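Local coordinates for protein putative oxidoreductase (Klebsiella pneumoniae subsp. pneumoniae MGH 78578, PDB 3E82) that probably acts as an NAD(P)-dependent oxidoreductase of the Gfo/Idh/MocA family, binding its nucleotide in a Rossmann-type domain, at residues B[22-26]-B[123-127]; B[35-41]-B[53-59]; B[100-104]-B[323-328]; B[104-108]-B[346-351]. All coordinates share one frame; numbering follows the deposited sequence.

Contact 1. Residues B[22-26]-B[123-127]; sequences FHAPL and VFHNR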
loop_
_atom_site.group_PDB
_atom_site.type_symbol
_atom_site.label_atom_id
_atom_site.label_comp_id
_atom_site.label_asym_id
_atom_site.label_seq_id
_atom_site.Cartn_x
_atom_site.Cartn_y
_atom_site.Cartn_z
ATOM N N PHE B 22 12.935 4.357 -28.589
ATOM C CA PHE B 22 11.532 3.961 -28.700
ATOM C C PHE B 22 10.868 4.196 -30.055
ATOM O O PHE B 22 10.646 3.261 -30.827
ATOM C CB PHE B 22 10.708 4.689 -27.627
ATOM C CG PHE B 22 10.852 4.110 -26.250
ATOM C CD1 PHE B 22 9.841 3.307 -25.711
ATOM C CD2 PHE B 22 11.996 4.353 -25.496
ATOM C CE1 PHE B 22 9.974 2.752 -24.431
ATOM C CE2 PHE B 22 12.142 3.804 -24.215
ATOM C CZ PHE B 22 11.129 3.003 -23.683
ATOM N N HIS B 23 10.561 5.458 -30.331
ATOM C CA HIS B 23 9.862 5.847 -31.545
ATOM C C HIS B 23 10.382 5.352 -32.887
ATOM O O HIS B 23 9.629 4.733 -33.641
ATOM C CB HIS B 23 9.710 7.360 -31.559
ATOM C CG HIS B 23 8.914 7.880 -30.404
ATOM N ND1 HIS B 23 7.580 7.581 -30.226
ATOM C CD2 HIS B 23 9.269 8.660 -29.357
ATOM C CE1 HIS B 23 7.148 8.154 -29.119
ATOM N NE2 HIS B 23 8.152 8.815 -28.573
ATOM N N ALA B 24 11.649 5.608 -33.198
ATOM C CA ALA B 24 12.176 5.158 -34.483
ATOM C C ALA B 24 12.006 3.650 -34.695
ATOM O O ALA B 24 11.478 3.225 -35.727
ATOM C CB ALA B 24 13.638 5.550 -34.626
ATOM N N PRO B 25 12.446 2.821 -33.726
ATOM C CA PRO B 25 12.320 1.359 -33.857
ATOM C C PRO B 25 10.881 0.861 -33.963
ATOM O O PRO B 25 10.569 -0.014 -34.775
ATOM C CB PRO B 25 13.012 0.840 -32.595
ATOM C CG PRO B 25 14.063 1.897 -32.345
ATOM C CD PRO B 25 13.268 3.162 -32.554
ATOM N N LEU B 26 10.006 1.412 -33.130
ATOM C CA LEU B 26 8.607 1.018 -33.147
ATOM C C LEU B 26 7.953 1.397 -34.483
ATOM O O LEU B 26 7.351 0.555 -35.152
ATOM C CB LEU B 26 7.869 1.687 -31.984
ATOM C CG LEU B 26 8.249 1.189 -30.581
ATOM C CD1 LEU B 26 7.668 2.122 -29.515
ATOM C CD2 LEU B 26 7.737 -0.243 -30.396
ATOM N N VAL B 123 -1.325 11.160 -27.232
ATOM C CA VAL B 123 -0.187 11.224 -26.327
ATOM C C VAL B 123 0.346 9.798 -26.197
ATOM O O VAL B 123 -0.433 8.846 -26.157
ATOM C CB VAL B 123 -0.603 11.770 -24.939
ATOM C CG1 VAL B 123 0.607 11.809 -24.009
ATOM C CG2 VAL B 123 -1.207 13.164 -25.091
ATOM N N PHE B 124 1.667 9.662 -26.117
ATOM C CA PHE B 124 2.313 8.355 -26.058
ATOM C C PHE B 124 2.148 7.568 -24.756
ATOM O O PHE B 124 3.119 7.334 -24.039
ATOM C CB PHE B 124 3.808 8.512 -26.401
ATOM C CG PHE B 124 4.509 7.217 -26.773
ATOM C CD1 PHE B 124 4.023 6.402 -27.801
ATOM C CD2 PHE B 124 5.686 6.844 -26.130
ATOM C CE1 PHE B 124 4.709 5.229 -28.179
ATOM C CE2 PHE B 124 6.377 5.676 -26.499
ATOM C CZ PHE B 124 5.891 4.870 -27.521
ATOM N N HIS B 125 0.916 7.178 -24.445
ATOM C CA HIS B 125 0.656 6.348 -23.267
ATOM C C HIS B 125 0.812 4.960 -23.867
ATOM O O HIS B 125 -0.144 4.333 -24.322
ATOM C CB HIS B 125 -0.755 6.582 -22.745
ATOM C CG HIS B 125 -0.882 7.825 -21.920
ATOM N ND1 HIS B 125 -0.178 8.012 -20.749
ATOM C CD2 HIS B 125 -1.645 8.933 -22.078
ATOM C CE1 HIS B 125 -0.504 9.178 -20.220
ATOM N NE2 HIS B 125 -1.393 9.756 -21.006
ATOM N N ASN B 126 2.058 4.512 -23.872
ATOM C CA ASN B 126 2.459 3.263 -24.491
ATOM C C ASN B 126 2.491 2.028 -23.605
ATOM O O ASN B 126 3.046 1.007 -24.010
ATOM C CB ASN B 126 3.849 3.468 -25.096
ATOM C CG ASN B 126 4.923 3.646 -24.034
ATOM O OD1 ASN B 126 4.707 4.317 -23.022
ATOM N ND2 ASN B 126 6.085 3.053 -24.262
ATOM N N ARG B 127 1.894 2.088 -22.423
ATOM C CA ARG B 127 1.962 0.936 -21.528
ATOM C C ARG B 127 0.679 0.109 -21.434
ATOM O O ARG B 127 0.575 -0.796 -20.602
ATOM C CB ARG B 127 2.396 1.405 -20.131
ATOM C CG ARG B 127 3.592 2.380 -20.124
ATOM C CD ARG B 127 4.868 1.765 -20.704
ATOM N NE ARG B 127 5.316 0.603 -19.940
ATOM C CZ ARG B 127 6.031 0.661 -18.816
ATOM N NH1 ARG B 127 6.402 1.835 -18.317
ATOM N NH2 ARG B 127 6.354 -0.457 -18.177
#

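Contact 2. Residues B[35-41]-B[53-59]; sequences LAFVASR and VTVIASP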
loop_
_atom_site.group_PDB
_atom_site.type_symbol
_atom_site.label_atom_id
_atom_site.label_comp_id
_atom_site.label_asym_id
_atom_site.label_seq_id
_atom_site.Cartn_x
_atom_site.Cartn_y
_atom_site.Cartn_z
ATOM N N LEU B 35 8.775 6.505 -41.680
ATOM C CA LEU B 35 9.582 7.512 -41.001
ATOM C C LEU B 35 10.467 8.131 -42.089
ATOM O O LEU B 35 11.505 7.573 -42.450
ATOM C CB LEU B 35 10.446 6.861 -39.920
ATOM C CG LEU B 35 11.388 7.798 -39.157
ATOM C CD1 LEU B 35 10.627 9.003 -38.615
ATOM C CD2 LEU B 35 12.045 7.021 -38.025
ATOM N N ALA B 36 10.042 9.280 -42.608
ATOM C CA ALA B 36 10.756 9.956 -43.689
ATOM C C ALA B 36 11.626 11.119 -43.241
ATOM O O ALA B 36 12.595 11.474 -43.922
ATOM C CB ALA B 36 9.755 10.444 -44.724
ATOM N N PHE B 37 11.282 11.723 -42.108
ATOM C CA PHE B 37 12.043 12.859 -41.600
ATOM C C PHE B 37 12.380 12.742 -40.114
ATOM O O PHE B 37 11.621 12.174 -39.331
ATOM C CB PHE B 37 11.258 14.159 -41.812
ATOM C CG PHE B 37 10.897 14.431 -43.245
ATOM C CD1 PHE B 37 11.804 15.049 -44.104
ATOM C CD2 PHE B 37 9.646 14.069 -43.735
ATOM C CE1 PHE B 37 11.464 15.303 -45.431
ATOM C CE2 PHE B 37 9.295 14.316 -45.057
ATOM C CZ PHE B 37 10.204 14.935 -45.910
ATOM N N VAL B 38 13.529 13.291 -39.744
ATOM C CA VAL B 38 13.973 13.323 -38.359
ATOM C C VAL B 38 14.548 14.722 -38.129
ATOM O O VAL B 38 15.456 15.149 -38.851
ATOM C CB VAL B 38 15.066 12.254 -38.072
ATOM C CG1 VAL B 38 15.670 12.479 -36.689
ATOM C CG2 VAL B 38 14.465 10.856 -38.140
ATOM N N ALA B 39 13.994 15.453 -37.165
ATOM C CA ALA B 39 14.508 16.786 -36.868
ATOM C C ALA B 39 15.534 16.630 -35.750
ATOM O O ALA B 39 15.209 16.165 -34.649
ATOM C CB ALA B 39 13.389 17.725 -36.440
ATOM N N SER B 40 16.776 16.991 -36.060
ATOM C CA SER B 40 17.876 16.896 -35.115
ATOM C C SER B 40 19.038 17.743 -35.619
ATOM O O SER B 40 19.268 17.838 -36.828
ATOM C CB SER B 40 18.326 15.441 -34.972
ATOM O OG SER B 40 19.511 15.338 -34.193
ATOM N N ARG B 41 19.762 18.351 -34.684
ATOM C CA ARG B 41 20.908 19.200 -34.999
ATOM C C ARG B 41 22.147 18.368 -35.306
ATOM O O ARG B 41 23.171 18.912 -35.728
ATOM C CB ARG B 41 21.223 20.130 -33.821
ATOM C CG ARG B 41 20.125 21.103 -33.459
ATOM C CD ARG B 41 19.858 22.078 -34.586
ATOM N NE ARG B 41 18.754 22.988 -34.275
ATOM C CZ ARG B 41 18.364 23.983 -35.068
ATOM N NH1 ARG B 41 18.989 24.201 -36.222
ATOM N NH2 ARG B 41 17.340 24.752 -34.715
ATOM N N VAL B 53 17.206 8.263 -43.991
ATOM C CA VAL B 53 16.128 9.171 -43.621
ATOM C C VAL B 53 16.585 10.614 -43.884
ATOM O O VAL B 53 17.785 10.901 -43.875
ATOM C CB VAL B 53 15.739 8.999 -42.126
ATOM C CG1 VAL B 53 16.759 9.684 -41.226
ATOM C CG2 VAL B 53 14.353 9.555 -41.887
ATOM N N THR B 54 15.643 11.515 -44.142
ATOM C CA THR B 54 15.998 12.915 -44.386
ATOM C C THR B 54 16.042 13.686 -43.061
ATOM O O THR B 54 15.050 13.740 -42.334
ATOM C CB THR B 54 14.978 13.606 -45.311
ATOM O OG1 THR B 54 14.887 12.887 -46.544
ATOM C CG2 THR B 54 15.402 15.037 -45.597
ATOM N N VAL B 55 17.188 14.284 -42.744
ATOM C CA VAL B 55 17.313 15.030 -41.496
ATOM C C VAL B 55 17.128 16.526 -41.691
ATOM O O VAL B 55 17.784 17.134 -42.536
ATOM C CB VAL B 55 18.687 14.812 -40.839
ATOM C CG1 VAL B 55 18.748 15.571 -39.517
ATOM C CG2 VAL B 55 18.936 13.335 -40.618
ATOM N N ILE B 56 16.230 17.119 -40.910
ATOM C CA ILE B 56 15.991 18.552 -40.981
ATOM C C ILE B 56 16.447 19.163 -39.662
ATOM O O ILE B 56 15.977 18.774 -38.590
ATOM C CB ILE B 56 14.505 18.878 -41.203
ATOM C CG1 ILE B 56 14.042 18.314 -42.548
ATOM C CG2 ILE B 56 14.290 20.384 -41.159
ATOM C CD1 ILE B 56 12.587 18.623 -42.860
ATOM N N ALA B 57 17.362 20.123 -39.747
ATOM C CA ALA B 57 17.911 20.772 -38.565
ATOM C C ALA B 57 16.883 21.360 -37.604
ATOM O O ALA B 57 16.882 21.019 -36.422
ATOM C CB ALA B 57 18.910 21.850 -38.984
ATOM N N SER B 58 16.004 22.233 -38.089
ATOM C CA SER B 58 15.021 22.848 -37.198
ATOM C C SER B 58 13.683 22.122 -37.085
ATOM O O SER B 58 13.108 21.676 -38.085
ATOM C CB SER B 58 14.751 24.296 -37.611
ATOM O OG SER B 58 13.964 24.342 -38.783
ATOM N N PRO B 59 13.161 22.019 -35.850
ATOM C CA PRO B 59 11.886 21.362 -35.541
ATOM C C PRO B 59 10.736 22.011 -36.308
ATOM O O PRO B 59 9.886 21.325 -36.870
ATOM C CB PRO B 59 11.748 21.565 -34.034
ATOM C CG PRO B 59 13.165 21.647 -33.567
ATOM C CD PRO B 59 13.803 22.512 -34.619
HETATM O O HOH W 1 12.493 12.001 -46.550
#

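Contact 3. Residues B[100-104]-B[323-328]; sequences FTLDM and ALAVMA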
loop_
_atom_site.group_PDB
_atom_site.type_symbol
_atom_site.label_atom_id
_atom_site.label_comp_id
_atom_site.label_asym_id
_atom_site.label_seq_id
_atom_site.Cartn_x
_atom_site.Cartn_y
_atom_site.Cartn_z
ATOM N N PHE B 100 2.338 15.371 -22.027
ATOM C CA PHE B 100 1.465 15.986 -23.019
ATOM C C PHE B 100 1.810 17.482 -23.092
ATOM O O PHE B 100 2.240 17.987 -24.129
ATOM C CB PHE B 100 0.011 15.787 -22.577
ATOM C CG PHE B 100 -1.014 16.295 -23.551
ATOM C CD1 PHE B 100 -2.356 16.348 -23.184
ATOM C CD2 PHE B 100 -0.650 16.743 -24.818
ATOM C CE1 PHE B 100 -3.320 16.844 -24.063
ATOM C CE2 PHE B 100 -1.604 17.239 -25.698
ATOM C CZ PHE B 100 -2.939 17.291 -25.321
ATOM N N THR B 101 1.601 18.168 -21.974
ATOM C CA THR B 101 1.891 19.590 -21.831
ATOM C C THR B 101 2.421 19.769 -20.408
ATOM O O THR B 101 2.524 18.795 -19.649
ATOM C CB THR B 101 0.623 20.462 -21.990
ATOM O OG1 THR B 101 -0.359 20.052 -21.032
ATOM C CG2 THR B 101 0.055 20.342 -23.402
ATOM N N LEU B 102 2.749 21.001 -20.033
ATOM C CA LEU B 102 3.259 21.234 -18.689
ATOM C C LEU B 102 2.148 21.594 -17.709
ATOM O O LEU B 102 2.325 21.463 -16.499
ATOM C CB LEU B 102 4.353 22.304 -18.717
ATOM C CG LEU B 102 5.564 21.882 -19.562
ATOM C CD1 LEU B 102 6.658 22.933 -19.458
ATOM C CD2 LEU B 102 6.087 20.530 -19.077
ATOM N N ASP B 103 1.005 22.050 -18.219
ATOM C CA ASP B 103 -0.131 22.364 -17.358
ATOM C C ASP B 103 -1.428 22.011 -18.061
ATOM O O ASP B 103 -1.456 21.849 -19.280
ATOM C CB ASP B 103 -0.138 23.835 -16.895
ATOM C CG ASP B 103 -0.447 24.828 -18.011
ATOM O OD1 ASP B 103 -1.041 24.453 -19.044
ATOM O OD2 ASP B 103 -0.104 26.017 -17.828
HETATM N N MSE B 104 -2.506 21.899 -17.299
HETATM C CA MSE B 104 -3.779 21.508 -17.881
HETATM C C MSE B 104 -4.462 22.474 -18.838
HETATM O O MSE B 104 -5.112 22.035 -19.787
HETATM C CB MSE B 104 -4.731 21.083 -16.772
HETATM C CG MSE B 104 -4.241 19.816 -16.089
HETATM SE SE MSE B 104 -5.477 19.164 -14.780
HETATM C CE MSE B 104 -6.793 18.388 -15.982
ATOM N N ALA B 323 -5.418 11.630 -21.739
ATOM C CA ALA B 323 -4.123 12.075 -21.241
ATOM C C ALA B 323 -4.395 13.190 -20.234
ATOM O O ALA B 323 -3.679 13.334 -19.244
ATOM C CB ALA B 323 -3.252 12.589 -22.387
ATOM N N LEU B 324 -5.437 13.976 -20.496
ATOM C CA LEU B 324 -5.824 15.065 -19.600
ATOM C C LEU B 324 -6.269 14.478 -18.246
ATOM O O LEU B 324 -5.997 15.049 -17.185
ATOM C CB LEU B 324 -6.977 15.868 -20.222
ATOM C CG LEU B 324 -7.482 17.102 -19.456
ATOM C CD1 LEU B 324 -6.463 18.226 -19.561
ATOM C CD2 LEU B 324 -8.826 17.565 -20.033
ATOM N N ALA B 325 -6.960 13.340 -18.297
ATOM C CA ALA B 325 -7.437 12.667 -17.093
ATOM C C ALA B 325 -6.249 12.223 -16.232
ATOM O O ALA B 325 -6.270 12.374 -15.024
ATOM C CB ALA B 325 -8.289 11.457 -17.479
ATOM N N VAL B 326 -5.217 11.674 -16.869
ATOM C CA VAL B 326 -4.017 11.238 -16.151
ATOM C C VAL B 326 -3.393 12.450 -15.465
ATOM O O VAL B 326 -3.004 12.391 -14.298
ATOM C CB VAL B 326 -2.983 10.623 -17.117
ATOM C CG1 VAL B 326 -1.626 10.459 -16.414
ATOM C CG2 VAL B 326 -3.491 9.284 -17.627
HETATM N N MSE B 327 -3.311 13.561 -16.197
HETATM C CA MSE B 327 -2.731 14.779 -15.644
HETATM C C MSE B 327 -3.534 15.237 -14.432
HETATM O O MSE B 327 -2.969 15.676 -13.437
HETATM C CB MSE B 327 -2.698 15.892 -16.703
HETATM C CG MSE B 327 -1.675 15.675 -17.810
HETATM SE SE MSE B 327 -1.607 17.203 -19.035
HETATM C CE MSE B 327 -1.227 18.586 -17.723
ATOM N N ALA B 328 -4.853 15.113 -14.514
ATOM C CA ALA B 328 -5.720 15.526 -13.416
ATOM C C ALA B 328 -5.421 14.723 -12.151
ATOM O O ALA B 328 -5.306 15.283 -11.057
ATOM C CB ALA B 328 -7.172 15.358 -13.811
#

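Contact 4. Residues B[104-108]-B[346-351]; sequences MQEAR and DLSDDE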
loop_
_atom_site.group_PDB
_atom_site.type_symbol
_atom_site.label_atom_id
_atom_site.label_comp_id
_atom_site.label_asym_id
_atom_site.label_seq_id
_atom_site.Cartn_x
_atom_site.Cartn_y
_atom_site.Cartn_z
HETATM N N MSE B 104 -2.506 21.899 -17.299
HETATM C CA MSE B 104 -3.779 21.508 -17.881
HETATM C C MSE B 104 -4.462 22.474 -18.838
HETATM O O MSE B 104 -5.112 22.035 -19.787
HETATM C CB MSE B 104 -4.731 21.083 -16.772
HETATM C CG MSE B 104 -4.241 19.816 -16.089
HETATM SE SE MSE B 104 -5.477 19.164 -14.780
HETATM C CE MSE B 104 -6.793 18.388 -15.982
ATOM N N GLN B 105 -4.324 23.780 -18.624
ATOM C CA GLN B 105 -4.979 24.688 -19.553
ATOM C C GLN B 105 -4.409 24.533 -20.970
ATOM O O GLN B 105 -5.163 24.526 -21.935
ATOM C CB GLN B 105 -4.903 26.155 -19.075
ATOM C CG GLN B 105 -3.606 26.893 -19.302
ATOM C CD GLN B 105 -3.787 28.423 -19.228
ATOM O OE1 GLN B 105 -4.367 28.949 -18.277
ATOM N NE2 GLN B 105 -3.285 29.128 -20.235
ATOM N N GLU B 106 -3.094 24.376 -21.105
ATOM C CA GLU B 106 -2.518 24.214 -22.437
ATOM C C GLU B 106 -2.966 22.883 -23.034
ATOM O O GLU B 106 -3.200 22.788 -24.238
ATOM C CB GLU B 106 -0.990 24.289 -22.398
ATOM C CG GLU B 106 -0.466 25.590 -21.796
ATOM C CD GLU B 106 0.716 26.172 -22.560
ATOM O OE1 GLU B 106 1.552 25.392 -23.072
ATOM O OE2 GLU B 106 0.814 27.419 -22.635
ATOM N N ALA B 107 -3.096 21.856 -22.197
ATOM C CA ALA B 107 -3.557 20.564 -22.697
ATOM C C ALA B 107 -4.959 20.784 -23.281
ATOM O O ALA B 107 -5.259 20.357 -24.391
ATOM C CB ALA B 107 -3.611 19.541 -21.563
ATOM N N ARG B 108 -5.814 21.472 -22.532
ATOM C CA ARG B 108 -7.172 21.722 -23.004
ATOM C C ARG B 108 -7.170 22.540 -24.286
ATOM O O ARG B 108 -7.999 22.317 -25.173
ATOM C CB ARG B 108 -7.997 22.439 -21.930
ATOM C CG ARG B 108 -8.339 21.547 -20.751
ATOM C CD ARG B 108 -9.357 22.178 -19.808
ATOM N NE ARG B 108 -9.857 21.195 -18.848
ATOM C CZ ARG B 108 -9.433 21.074 -17.594
ATOM N NH1 ARG B 108 -8.499 21.888 -17.121
ATOM N NH2 ARG B 108 -9.929 20.118 -16.816
ATOM N N ASP B 346 -9.937 17.854 -11.302
ATOM C CA ASP B 346 -10.351 19.101 -11.931
ATOM C C ASP B 346 -10.627 18.915 -13.421
ATOM O O ASP B 346 -9.844 19.347 -14.269
ATOM C CB ASP B 346 -9.287 20.183 -11.720
ATOM C CG ASP B 346 -9.741 21.551 -12.207
ATOM O OD1 ASP B 346 -10.963 21.737 -12.427
ATOM O OD2 ASP B 346 -8.875 22.442 -12.360
ATOM N N LEU B 347 -11.746 18.258 -13.718
ATOM C CA LEU B 347 -12.186 17.988 -15.087
ATOM C C LEU B 347 -13.621 18.501 -15.213
ATOM O O LEU B 347 -14.409 18.385 -14.276
ATOM C CB LEU B 347 -12.168 16.482 -15.375
ATOM C CG LEU B 347 -10.854 15.702 -15.258
ATOM C CD1 LEU B 347 -11.123 14.189 -15.304
ATOM C CD2 LEU B 347 -9.925 16.115 -16.386
ATOM N N SER B 348 -13.958 19.066 -16.366
ATOM C CA SER B 348 -15.295 19.593 -16.593
ATOM C C SER B 348 -16.322 18.480 -16.806
ATOM O O SER B 348 -15.970 17.314 -16.979
ATOM C CB SER B 348 -15.285 20.509 -17.811
ATOM O OG SER B 348 -15.001 19.773 -18.984
ATOM N N ASP B 349 -17.597 18.846 -16.794
ATOM C CA ASP B 349 -18.655 17.866 -16.995
ATOM C C ASP B 349 -18.571 17.236 -18.374
ATOM O O ASP B 349 -18.785 16.038 -18.527
ATOM C CB ASP B 349 -20.016 18.524 -16.804
ATOM C CG ASP B 349 -20.273 18.900 -15.365
ATOM O OD1 ASP B 349 -20.511 17.988 -14.545
ATOM O OD2 ASP B 349 -20.218 20.106 -15.048
ATOM N N ASP B 350 -18.253 18.042 -19.381
ATOM C CA ASP B 350 -18.145 17.524 -20.734
ATOM C C ASP B 350 -16.947 16.580 -20.863
ATOM O O ASP B 350 -16.990 15.607 -21.622
ATOM C CB ASP B 350 -18.036 18.674 -21.742
ATOM C CG ASP B 350 -19.280 19.556 -21.760
ATOM O OD1 ASP B 350 -20.369 19.066 -21.377
ATOM O OD2 ASP B 350 -19.174 20.736 -22.165
ATOM N N GLU B 351 -15.880 16.860 -20.125
ATOM C CA GLU B 351 -14.705 15.999 -20.172
ATOM C C GLU B 351 -15.047 14.669 -19.501
ATOM O O GLU B 351 -14.661 13.602 -19.979
ATOM C CB GLU B 351 -13.518 16.687 -19.487
ATOM C CG GLU B 351 -12.987 17.863 -20.306
ATOM C CD GLU B 351 -12.054 18.780 -19.538
ATOM O OE1 GLU B 351 -12.007 18.697 -18.290
ATOM O OE2 GLU B 351 -11.378 19.606 -20.192
HETATM O O HOH W 2 -7.437 21.926 -14.418
#

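Contact 1. Residues B[22-26]-B[123-127]
His23 drives an edge of its imidazole into a face of the Phe124 ring, and this edge-to-face pair is the tight part of the contact. The ring centroids lie 4.4 Å apart with the planes inclined at 50°, and His23 CE1 stands 3.5 Å above the Phe124 plane, over its centre. The polarised C-H at CE1 suits the pi face, while the two ring nitrogens turn to partners elsewhere: ND1 to Tyr303 OH and NE2 to Asp97 OD1. These two bonds fix the rotation of the imidazole. The opposite face of Phe124 is covered near its rim by CB of Asn126, so a flat aromatic fits the slot well. Phe124 reaches the helix because its CG is anti to the backbone N (chi1 -163°). At its edge, Leu26 CD1 touches CZ at 3.8 Å, one methyl of the forked leucine end set against the rim of the ring.

Towards Phe22, which is partly exposed, the packing is looser. Its CD1 stays 4.3 Å from Phe124 CE2, and its CE1 lies 3.9 Å from Asn126 ND2. The amide and ring planes are 70° apart, and no hydrogen bond joins the segments; ND2 bonds instead to Gln299 OE1.

The 22-26 segment belongs to helix 17-28, whose start overlaps a glycine-rich pattern consistent with a Rossmann dinucleotide site. The 123-127 segment leaves strand 121-123 through two inverse gamma turns, centred on Phe124 and His125; His125 touches helices 320-339 and 176-192, and Arg127 touches the latter.

Contact 2. Residues B[35-41]-B[53-59]
Ala36 O accepts from Thr54 N at 3.1 Å and takes a second hydrogen bond from a water, whose oxygen also lies 2.6 Å from Thr54 OG1. The threonine hydroxyl, on this exposed margin, thus extends the backbone pairing through solvent. Further along, Val38 is engaged at both ends: its N gives to Thr54 O at 3.0 Å and its O receives Ile56 N at the same length. Ser40 N to Ile56 O, 3.2 Å, is the most bent of the four bonds (139°), and its donor sits above the carbonyl plane, as the strand is ending there. Three carbonyls gain a CA-H...O contact as well, the shortest from Ala39 CA to Ile56 O at 3.0 Å.

This is the parallel pairing of a beta-alpha-beta unit in the Rossmann sheet, with helix 43-49 as the crossover and 54-56 the outermost strand within this chain. Phe37 and Ala39 find the partners for their own backbone groups in strand 8-13 and the turn after it.

The side chains alternate. Phe37 lies alongside Thr54, its CD1 3.7 Å from Thr54 CB, and also meets Ile56, whereas Val38 meets Val53 beneath Val46 of the crossover helix. Beta-branched residues suit these extended positions. At the far end, Arg41 bends at chi2 (-64°) to bring a face of its guanidinium over Ala57 O without bonding it. Ser40 OG accepts from Asp42 N, and N-cap Ser58 OG makes a weak bond with Ala61 N.

Contact 3. Residues B[100-104]-B[323-328]
Where the Rossmann domain packs against helix 320-339 of the C-terminal part of the chain, the turn leading into helix 104-116 receives Met327 from that helix. Met327 and Met104 are both selenomethionines. The Met327 chain bends at chi3 (56°), which curls its methyl in under the turn: CE lies 3.4 Å from Asp103 C and 3.6 Å from Met104 CG, while SE lies 3.7 Å from Thr101 OG1. The same selenium makes a Met-aromatic contact with Phe100, 5.4 Å from the ring centroid and approaching obliquely. Phe100 also lays CD1 on the methyl of Ala323, 3.9 Å away, the short side chain letting the ring come near the helix.

Met104 runs past Met327 in the opposite direction, and its methyl ends between Leu324 and Ala328, with CE 3.6 Å from Leu324 CD1 and 3.7 Å from Ala328 CB. Flexible unbranched chains suit this place, since each can bend at its end to lie along an uneven apolar surface.

Two polar side chains of the turn find partners nearby. Thr101 OG1 donates to Asp103 O at 2.7 Å, from above the carbonyl plane, and the N-cap Asp103 accepts from Glu106 N with OD1.

No hydrogen bond crosses between the segments, so the join depends on dispersion and on the fit of shapes. Because the buried Thr101 hydroxyl gives its proton to Asp103 O, it probably lies beside the selenium at little cost.

Contact 4. Residues B[104-108]-B[346-351]
Arg108 grips Glu351 side-on with two nitrogens: NE gives to OE2 at 2.6 Å and NH2 to OE1 at 2.9 Å. Each oxygen uses its syn lone pair, and the guanidinium and carboxylate planes are only 13° apart, so the salt bridge is a nearly flat, bidentate pair. NH2 also donates to the backbone O of Asp346 at 2.7 Å, in the guanidinium plane. Arg108 is well suited to this place, because its chain, extended from CG to NE, can span the gap between two helices and offer N-H groups on more than one edge of the guanidinium.

The carboxylate is itself positioned by a capping box at the start of helix 349-356. Ser348 N donates to Glu351 OE1 from above the carboxylate plane (2.8 Å), and N-cap Ser348 OG accepts from Glu351 N. OE1 therefore holds two donors, one from the arginine and one from the cap, which would probably favour the charged form of Glu351.

Farther out, a water accepts from Arg108 NH1 (2.9 Å) and donates to Asp346 OD2, drawing the exposed aspartate into the polar network without direct contact between the charges. On the buried side the selenomethionine Met104 brings CE to 3.9 Å from Leu347 CD2. The end of that buried leucine approaches, crossing Met104 at about a right angle, while Leu324 of helix 320-339 packs against Glu351.

Contacts 1 and 2 lie within the Rossmann domain, their centres 18 Å apart, and contact 2 is nested in the chain loop that contact 1 closes; helix 17-28 leads into strand 33-39, and Ala24 packs on Leu35. Contacts 3 and 4 tie helix 104-116 and the turn before it to later parts of the chain, helix 320-339 and the start of helix 349-356. Their centres are 8 Å apart and they share Met104. Val123 bridges contacts 1 and 3 by touching both Phe100 and Ala323. Contact 2, at the sheet margin, is 33 Å from contact 4, centre to centre. The C-terminal end of the chain thus returns to the Rossmann domain, the probable nucleotide-binding part.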